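Local coordinates for protein vanadium-dependent haloperoxidase (Zobellia galactanivorans, PDB 4CIT) that probably catalyses the vanadate-dependent oxidation of iodide by hydrogen peroxide, as a bacterial vanadium iodoperoxidase, at residues W166-R176 with E203-F212. Residues are numbered along the deposited sequence; the frame is centred on the assembly and turned at random.
Sequences WMNKDNYAQTR and EPHWNKIRPF
Arg210 lies flat on the indole of Trp166: the two planes differ by 15°, and Arg210 CZ stands 3.8 Å from the centroid of the five-membered ring, a cation-pi stack. Asp170 CB, 3.5 Å from Arg210 NH2, covers the opposite guanidinium face. In-plane rotation is fixed because NH1 and NH2 both donate to Trp166 O, which also accepts from Lys169 N. A bend at chi3 (57°) in the otherwise extended Arg210 chain turns the group onto the ring. Arg210 N donates almost straight to Asp170 O (3.0 Å, 172°), and Asn171 ND2 reaches Lys208 O from above its carbonyl plane.

At the other end Arg176 meets Glu203 end-on, nearly coplanar, with NH1 to OE2 and NH2 to OE1 both 2.8 Å. Its NE bonds Tyr172 O, NH2 also bonds Thr175 OG1, and Tyr172 CE1 covers one guanidinium face. A methionine in place of Arg176 would probably leave the Glu203 carboxylate without its paired charge and Tyr172 O and Thr175 OG1 without these donors. Asp170 OD1 accepts from Tyr172 N in an Asx turn, while OD2 salt-bridges Arg64. These contacts tie loop 203-212 to the end of helix 146-167 and the turn after it, in the mostly helical fold of PAP2-type vanadium haloperoxidases.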
ATOM      1  N   TRP A 166     -15.920  12.725  -3.612  1.00 12.52           N
ATOM      2  CA  TRP A 166     -15.211  12.089  -4.724  1.00 11.42           C
ATOM      3  C   TRP A 166     -14.900  10.628  -4.354  1.00 11.51           C
ATOM      4  O   TRP A 166     -15.118   9.732  -5.224  1.00 10.78           O
ATOM      5  CB  TRP A 166     -13.924  12.849  -4.975  1.00 11.30           C
ATOM      6  CG  TRP A 166     -12.944  12.202  -5.875  1.00  9.55           C
ATOM      7  CD1 TRP A 166     -13.084  11.923  -7.200  1.00  9.79           C
ATOM      8  CD2 TRP A 166     -11.609  11.976  -5.536  1.00 10.19           C
ATOM      9  NE1 TRP A 166     -11.921  11.443  -7.691  1.00  9.78           N
ATOM     10  CE2 TRP A 166     -10.976  11.458  -6.693  1.00 10.12           C
ATOM     11  CE3 TRP A 166     -10.884  12.152  -4.338  1.00  9.61           C
ATOM     12  CZ2 TRP A 166      -9.665  11.119  -6.725  1.00  9.68           C
ATOM     13  CZ3 TRP A 166      -9.543  11.786  -4.364  1.00 11.06           C
ATOM     14  CH2 TRP A 166      -8.937  11.343  -5.601  1.00 10.12           C
ATOM     15  N   MET A 167     -14.429  10.377  -3.126  1.00 10.59           N
ATOM     16  CA  MET A 167     -14.051   8.995  -2.722  1.00 12.58           C
ATOM     17  C   MET A 167     -15.286   8.088  -2.736  1.00 12.97           C
ATOM     18  O   MET A 167     -15.233   6.892  -3.071  1.00 12.81           O
ATOM     19  CB  MET A 167     -13.504   9.113  -1.283  1.00 12.99           C
ATOM     20  CG  MET A 167     -13.350   7.935  -0.400  1.00 16.47           C
ATOM     21  SD  MET A 167     -12.632   8.611   1.202  1.00 14.05           S
ATOM     22  CE  MET A 167     -14.127   8.730   2.232  1.00 16.56           C
ATOM     23  N   ASN A 168     -16.440   8.660  -2.417  1.00 12.88           N
ATOM     24  CA  ASN A 168     -17.663   7.913  -2.402  1.00 16.01           C
ATOM     25  C   ASN A 168     -18.268   7.607  -3.779  1.00 14.88           C
ATOM     26  O   ASN A 168     -19.334   6.976  -3.836  1.00 17.38           O
ATOM     27  CB  ASN A 168     -18.746   8.576  -1.531  1.00 16.83           C
ATOM     28  CG  ASN A 168     -18.442   8.457  -0.019  1.00 21.93           C
ATOM     29  OD1 ASN A 168     -17.776   7.574   0.461  1.00 23.20           O
ATOM     30  ND2 ASN A 168     -18.925   9.396   0.710  1.00 24.39           N
ATOM     31  N   LYS A 169     -17.630   8.046  -4.864  1.00 12.97           N
ATOM     32  CA  LYS A 169     -18.034   7.719  -6.193  1.00 14.72           C
ATOM     33  C   LYS A 169     -17.077   6.693  -6.880  1.00 13.56           C
ATOM     34  O   LYS A 169     -17.135   6.524  -8.066  1.00 13.45           O
ATOM     35  CB  LYS A 169     -18.073   9.001  -7.010  1.00 16.69           C
ATOM     36  CG  LYS A 169     -19.214   9.947  -6.602  1.00 19.74           C
ATOM     37  CD  LYS A 169     -19.062  11.218  -7.410  1.00 27.05           C
ATOM     38  CE  LYS A 169     -19.926  12.386  -6.937  1.00 36.76           C
ATOM     39  NZ  LYS A 169     -21.356  11.919  -6.956  1.00 43.29           N
ATOM     40  N   ASP A 170     -16.239   6.027  -6.107  1.00 11.66           N
ATOM     41  CA  ASP A 170     -15.191   5.172  -6.658  1.00 12.19           C
ATOM     42  C   ASP A 170     -15.588   3.682  -6.801  1.00 11.60           C
ATOM     43  O   ASP A 170     -14.779   2.837  -7.133  1.00 10.05           O
ATOM     44  CB  ASP A 170     -13.915   5.280  -5.834  1.00 11.33           C
ATOM     45  CG  ASP A 170     -13.927   4.482  -4.546  1.00 12.77           C
ATOM     46  OD1 ASP A 170     -14.969   4.031  -4.043  1.00 12.54           O
ATOM     47  OD2 ASP A 170     -12.802   4.370  -3.982  1.00 15.07           O
ATOM     48  N   ASN A 171     -16.839   3.369  -6.576  1.00 10.25           N
ATOM     49  CA  ASN A 171     -17.355   1.995  -6.717  1.00 11.52           C
ATOM     50  C   ASN A 171     -17.101   1.038  -5.616  1.00 11.28           C
ATOM     51  O   ASN A 171     -17.582  -0.121  -5.636  1.00 13.29           O
ATOM     52  CB  ASN A 171     -17.011   1.359  -8.067  1.00 13.35           C
ATOM     53  CG  ASN A 171     -18.153   0.459  -8.601  1.00 16.52           C
ATOM     54  OD1 ASN A 171     -19.338   0.804  -8.510  1.00 15.88           O
ATOM     55  ND2 ASN A 171     -17.792  -0.587  -9.285  1.00 16.49           N
ATOM     56  N   TYR A 172     -16.395   1.479  -4.572  1.00 10.64           N
ATOM     57  CA  TYR A 172     -16.132   0.577  -3.444  1.00 12.15           C
ATOM     58  C   TYR A 172     -17.469   0.178  -2.807  1.00 12.00           C
ATOM     59  O   TYR A 172     -17.702  -0.968  -2.465  1.00 12.55           O
ATOM     60  CB  TYR A 172     -15.301   1.276  -2.395  1.00 12.51           C
ATOM     61  CG  TYR A 172     -15.060   0.520  -1.146  1.00 12.13           C
ATOM     62  CD1 TYR A 172     -14.125  -0.501  -1.135  1.00 13.19           C
ATOM     63  CD2 TYR A 172     -15.719   0.828   0.041  1.00 13.51           C
ATOM     64  CE1 TYR A 172     -13.869  -1.233  -0.006  1.00 14.07           C
ATOM     65  CE2 TYR A 172     -15.451   0.109   1.229  1.00 12.77           C
ATOM     66  CZ  TYR A 172     -14.563  -0.961   1.168  1.00 15.38           C
ATOM     67  OH  TYR A 172     -14.255  -1.727   2.251  1.00 15.41           O
ATOM     68  N   ALA A 173     -18.341   1.152  -2.614  1.00 13.70           N
ATOM     69  CA  ALA A 173     -19.587   0.819  -1.833  1.00 14.46           C
ATOM     70  C   ALA A 173     -20.353  -0.247  -2.619  1.00 15.39           C
ATOM     71  O   ALA A 173     -20.916  -1.125  -2.021  1.00 18.54           O
ATOM     72  CB  ALA A 173     -20.492   2.012  -1.651  1.00 14.87           C
ATOM     73  N   GLN A 174     -20.434  -0.098  -3.907  1.00 15.30           N
ATOM     74  CA  GLN A 174     -21.209  -0.978  -4.769  1.00 15.20           C
ATOM     75  C   GLN A 174     -20.613  -2.336  -4.835  1.00 18.02           C
ATOM     76  O   GLN A 174     -21.345  -3.302  -4.966  1.00 18.71           O
ATOM     77  CB  GLN A 174     -21.343  -0.438  -6.174  1.00 18.62           C
ATOM     78  CG  GLN A 174     -22.276   0.753  -6.240  1.00 18.15           C
ATOM     79  CD  GLN A 174     -21.660   2.065  -5.831  1.00 24.01           C
ATOM     80  OE1 GLN A 174     -20.475   2.179  -5.459  1.00 19.53           O
ATOM     81  NE2 GLN A 174     -22.514   3.073  -5.786  1.00 29.04           N
ATOM     82  N   THR A 175     -19.281  -2.449  -4.783  1.00 15.47           N
ATOM     83  CA  THR A 175     -18.699  -3.780  -4.838  1.00 17.18           C
ATOM     84  C   THR A 175     -18.832  -4.564  -3.534  1.00 17.81           C
ATOM     85  O   THR A 175     -18.596  -5.766  -3.525  1.00 19.86           O
ATOM     86  CB  THR A 175     -17.183  -3.724  -5.214  1.00 16.85           C
ATOM     87  OG1 THR A 175     -16.521  -2.929  -4.235  1.00 18.20           O
ATOM     88  CG2 THR A 175     -16.953  -3.281  -6.615  1.00 19.50           C
ATOM     89  N   ARG A 176     -19.268  -3.960  -2.440  1.00 18.13           N
ATOM     90  CA  ARG A 176     -19.446  -4.671  -1.167  1.00 18.72           C
ATOM     91  C   ARG A 176     -20.488  -5.800  -1.240  1.00 23.92           C
ATOM     92  O   ARG A 176     -20.311  -6.789  -0.605  1.00 25.05           O
ATOM     93  CB  ARG A 176     -19.841  -3.730   0.003  1.00 17.31           C
ATOM     94  CG  ARG A 176     -18.903  -2.588   0.270  1.00 15.83           C
ATOM     95  CD  ARG A 176     -17.506  -3.113   0.666  1.00 16.69           C
ATOM     96  NE  ARG A 176     -16.720  -3.244  -0.581  1.00 16.82           N
ATOM     97  CZ  ARG A 176     -15.666  -4.034  -0.773  1.00 19.33           C
ATOM     98  NH1 ARG A 176     -15.210  -4.770   0.225  1.00 18.93           N
ATOM     99  NH2 ARG A 176     -15.073  -4.073  -1.993  1.00 19.58           N
ATOM    100  N   GLU A 203     -11.541 -10.147  -2.341  1.00 10.88           N
ATOM    101  CA  GLU A 203     -11.725  -9.010  -3.285  1.00 12.30           C
ATOM    102  C   GLU A 203     -11.705  -9.335  -4.821  1.00 12.10           C
ATOM    103  O   GLU A 203     -11.018  -8.731  -5.577  1.00 10.65           O
ATOM    104  CB  GLU A 203     -10.863  -7.773  -2.938  1.00 13.26           C
ATOM    105  CG  GLU A 203     -11.106  -7.171  -1.569  1.00 13.41           C
ATOM    106  CD  GLU A 203     -12.506  -6.550  -1.378  1.00 15.19           C
ATOM    107  OE1 GLU A 203     -13.252  -6.207  -2.364  1.00 14.42           O
ATOM    108  OE2 GLU A 203     -12.882  -6.328  -0.213  1.00 16.81           O
ATOM    109  N   PRO A 204     -12.553 -10.245  -5.239  1.00 10.64           N
ATOM    110  CA  PRO A 204     -12.603 -10.682  -6.630  1.00 10.57           C
ATOM    111  C   PRO A 204     -12.858  -9.548  -7.585  1.00 10.63           C
ATOM    112  O   PRO A 204     -12.490  -9.591  -8.768  1.00 10.23           O
ATOM    113  CB  PRO A 204     -13.673 -11.781  -6.590  1.00 12.52           C
ATOM    114  CG  PRO A 204     -14.537 -11.425  -5.339  1.00 13.56           C
ATOM    115  CD  PRO A 204     -13.533 -10.938  -4.359  1.00 12.97           C
ATOM    116  N   HIS A 205     -13.607  -8.553  -7.098  1.00 10.69           N
ATOM    117  CA  HIS A 205     -13.941  -7.372  -7.878  1.00 11.85           C
ATOM    118  C   HIS A 205     -13.160  -6.146  -7.579  1.00 10.10           C
ATOM    119  O   HIS A 205     -13.620  -5.051  -7.898  1.00  9.74           O
ATOM    120  CB  HIS A 205     -15.494  -7.057  -7.727  1.00 15.23           C
ATOM    121  CG  HIS A 205     -16.338  -8.245  -8.097  1.00 19.50           C
ATOM    122  ND1 HIS A 205     -16.353  -8.746  -9.379  1.00 24.12           N
ATOM    123  CD2 HIS A 205     -17.101  -9.079  -7.348  1.00 20.62           C
ATOM    124  CE1 HIS A 205     -17.161  -9.802  -9.422  1.00 25.30           C
ATOM    125  NE2 HIS A 205     -17.650 -10.001  -8.216  1.00 23.24           N
ATOM    126  N   TRP A 206     -11.951  -6.254  -7.056  1.00  9.65           N
ATOM    127  CA  TRP A 206     -11.140  -5.045  -6.827  1.00  9.19           C
ATOM    128  C   TRP A 206     -10.837  -4.359  -8.135  1.00  9.39           C
ATOM    129  O   TRP A 206     -10.710  -3.126  -8.138  1.00  9.66           O
ATOM    130  CB  TRP A 206      -9.868  -5.364  -6.069  1.00  9.34           C
ATOM    131  CG  TRP A 206      -9.299  -4.227  -5.349  1.00  8.38           C
ATOM    132  CD1 TRP A 206      -8.160  -3.537  -5.645  1.00  9.24           C
ATOM    133  CD2 TRP A 206      -9.938  -3.532  -4.282  1.00  8.41           C
ATOM    134  NE1 TRP A 206      -8.008  -2.457  -4.773  1.00  9.49           N
ATOM    135  CE2 TRP A 206      -9.129  -2.418  -3.960  1.00  9.11           C
ATOM    136  CE3 TRP A 206     -11.176  -3.716  -3.583  1.00  9.00           C
ATOM    137  CZ2 TRP A 206      -9.467  -1.551  -2.928  1.00  9.01           C
ATOM    138  CZ3 TRP A 206     -11.513  -2.832  -2.577  1.00  9.44           C
ATOM    139  CH2 TRP A 206     -10.695  -1.738  -2.296  1.00  9.76           C
ATOM    140  N   ASN A 207     -10.842  -5.090  -9.288  1.00  9.28           N
ATOM    141  CA  ASN A 207     -10.698  -4.460 -10.565  1.00 10.53           C
ATOM    142  C   ASN A 207     -11.820  -3.551 -11.002  1.00 10.40           C
ATOM    143  O   ASN A 207     -11.713  -2.922 -12.061  1.00 11.96           O
ATOM    144  CB  ASN A 207     -10.280  -5.464 -11.629  1.00 11.71           C
ATOM    145  CG  ASN A 207     -11.336  -6.399 -11.988  1.00 12.76           C
ATOM    146  OD1 ASN A 207     -12.384  -6.480 -11.301  1.00 11.33           O
ATOM    147  ND2 ASN A 207     -11.092  -7.184 -13.077  1.00 14.53           N
ATOM    148  N   LYS A 208     -12.886  -3.498 -10.209  1.00 10.21           N
ATOM    149  CA  LYS A 208     -14.014  -2.598 -10.512  1.00 12.15           C
ATOM    150  C   LYS A 208     -13.982  -1.302  -9.716  1.00 11.18           C
ATOM    151  O   LYS A 208     -14.885  -0.479  -9.877  1.00 12.54           O
ATOM    152  CB  LYS A 208     -15.320  -3.312 -10.251  1.00 13.70           C
ATOM    153  CG  LYS A 208     -15.484  -4.554 -11.053  1.00 16.01           C
ATOM    154  CD  LYS A 208     -15.593  -4.332 -12.502  1.00 23.45           C
ATOM    155  CE  LYS A 208     -15.835  -5.675 -13.242  1.00 29.84           C
ATOM    156  NZ  LYS A 208     -14.828  -5.833 -14.354  1.00 31.68           N
ATOM    157  N   ILE A 209     -12.941  -1.097  -8.923  1.00 11.82           N
ATOM    158  CA  ILE A 209     -12.745   0.171  -8.168  1.00 10.95           C
ATOM    159  C   ILE A 209     -12.180   1.181  -9.185  1.00 11.00           C
ATOM    160  O   ILE A 209     -11.353   0.855 -10.033  1.00 11.02           O
ATOM    161  CB  ILE A 209     -11.723  -0.068  -7.030  1.00 11.24           C
ATOM    162  CG1 ILE A 209     -12.227  -1.176  -6.043  1.00 11.52           C
ATOM    163  CG2 ILE A 209     -11.482   1.284  -6.338  1.00 13.23           C
ATOM    164  CD1 ILE A 209     -13.507  -0.804  -5.344  1.00 12.16           C
ATOM    165  N   ARG A 210     -12.603   2.432  -9.102  1.00  9.91           N
ATOM    166  CA  ARG A 210     -12.004   3.498  -9.884  1.00 10.12           C
ATOM    167  C   ARG A 210     -10.541   3.670  -9.629  1.00  9.78           C
ATOM    168  O   ARG A 210     -10.146   3.999  -8.507  1.00 10.75           O
ATOM    169  CB  ARG A 210     -12.717   4.797  -9.539  1.00 11.28           C
ATOM    170  CG  ARG A 210     -12.303   6.011 -10.430  1.00 10.85           C
ATOM    171  CD  ARG A 210     -12.869   7.296  -9.937  1.00 11.99           C
ATOM    172  NE  ARG A 210     -12.470   7.572  -8.546  1.00 11.77           N
ATOM    173  CZ  ARG A 210     -13.151   8.288  -7.677  1.00 12.10           C
ATOM    174  NH1 ARG A 210     -14.283   8.867  -7.998  1.00 11.96           N
ATOM    175  NH2 ARG A 210     -12.652   8.496  -6.510  1.00 11.29           N
ATOM    176  N   PRO A 211      -9.684   3.490 -10.644  1.00  9.85           N
ATOM    177  CA  PRO A 211      -8.288   3.802 -10.373  1.00 10.97           C
ATOM    178  C   PRO A 211      -8.015   5.306 -10.239  1.00 10.80           C
ATOM    179  O   PRO A 211      -8.805   6.155 -10.735  1.00 11.55           O
ATOM    180  CB  PRO A 211      -7.566   3.271 -11.610  1.00 12.13           C
ATOM    181  CG  PRO A 211      -8.563   2.676 -12.499  1.00 12.50           C
ATOM    182  CD  PRO A 211      -9.932   3.093 -12.025  1.00 12.18           C
ATOM    183  N   PHE A 212      -6.987   5.678  -9.503  1.00 11.99           N
ATOM    184  CA  PHE A 212      -6.588   7.105  -9.421  1.00 13.27           C
ATOM    185  C   PHE A 212      -5.968   7.681 -10.662  1.00 12.66           C
ATOM    186  O   PHE A 212      -6.284   8.811 -11.056  1.00 12.48           O
ATOM    187  CB  PHE A 212      -5.590   7.272  -8.252  1.00 12.99           C
ATOM    188  CG  PHE A 212      -6.208   7.160  -6.899  1.00 12.70           C
ATOM    189  CD1 PHE A 212      -6.998   8.189  -6.370  1.00 15.09           C
ATOM    190  CD2 PHE A 212      -6.069   6.016  -6.131  1.00 16.79           C
ATOM    191  CE1 PHE A 212      -7.521   8.074  -5.085  1.00 13.52           C
ATOM    192  CE2 PHE A 212      -6.673   5.876  -4.863  1.00 16.89           C
ATOM    193  CZ  PHE A 212      -7.337   6.973  -4.312  1.00 15.01           C
TER
HETATM  194  O   HOH W   1     -16.509   8.156 -10.311  1.00 30.87           O
HETATM  195  O   HOH W   2      -9.947   3.969  -5.375  1.00 29.07           O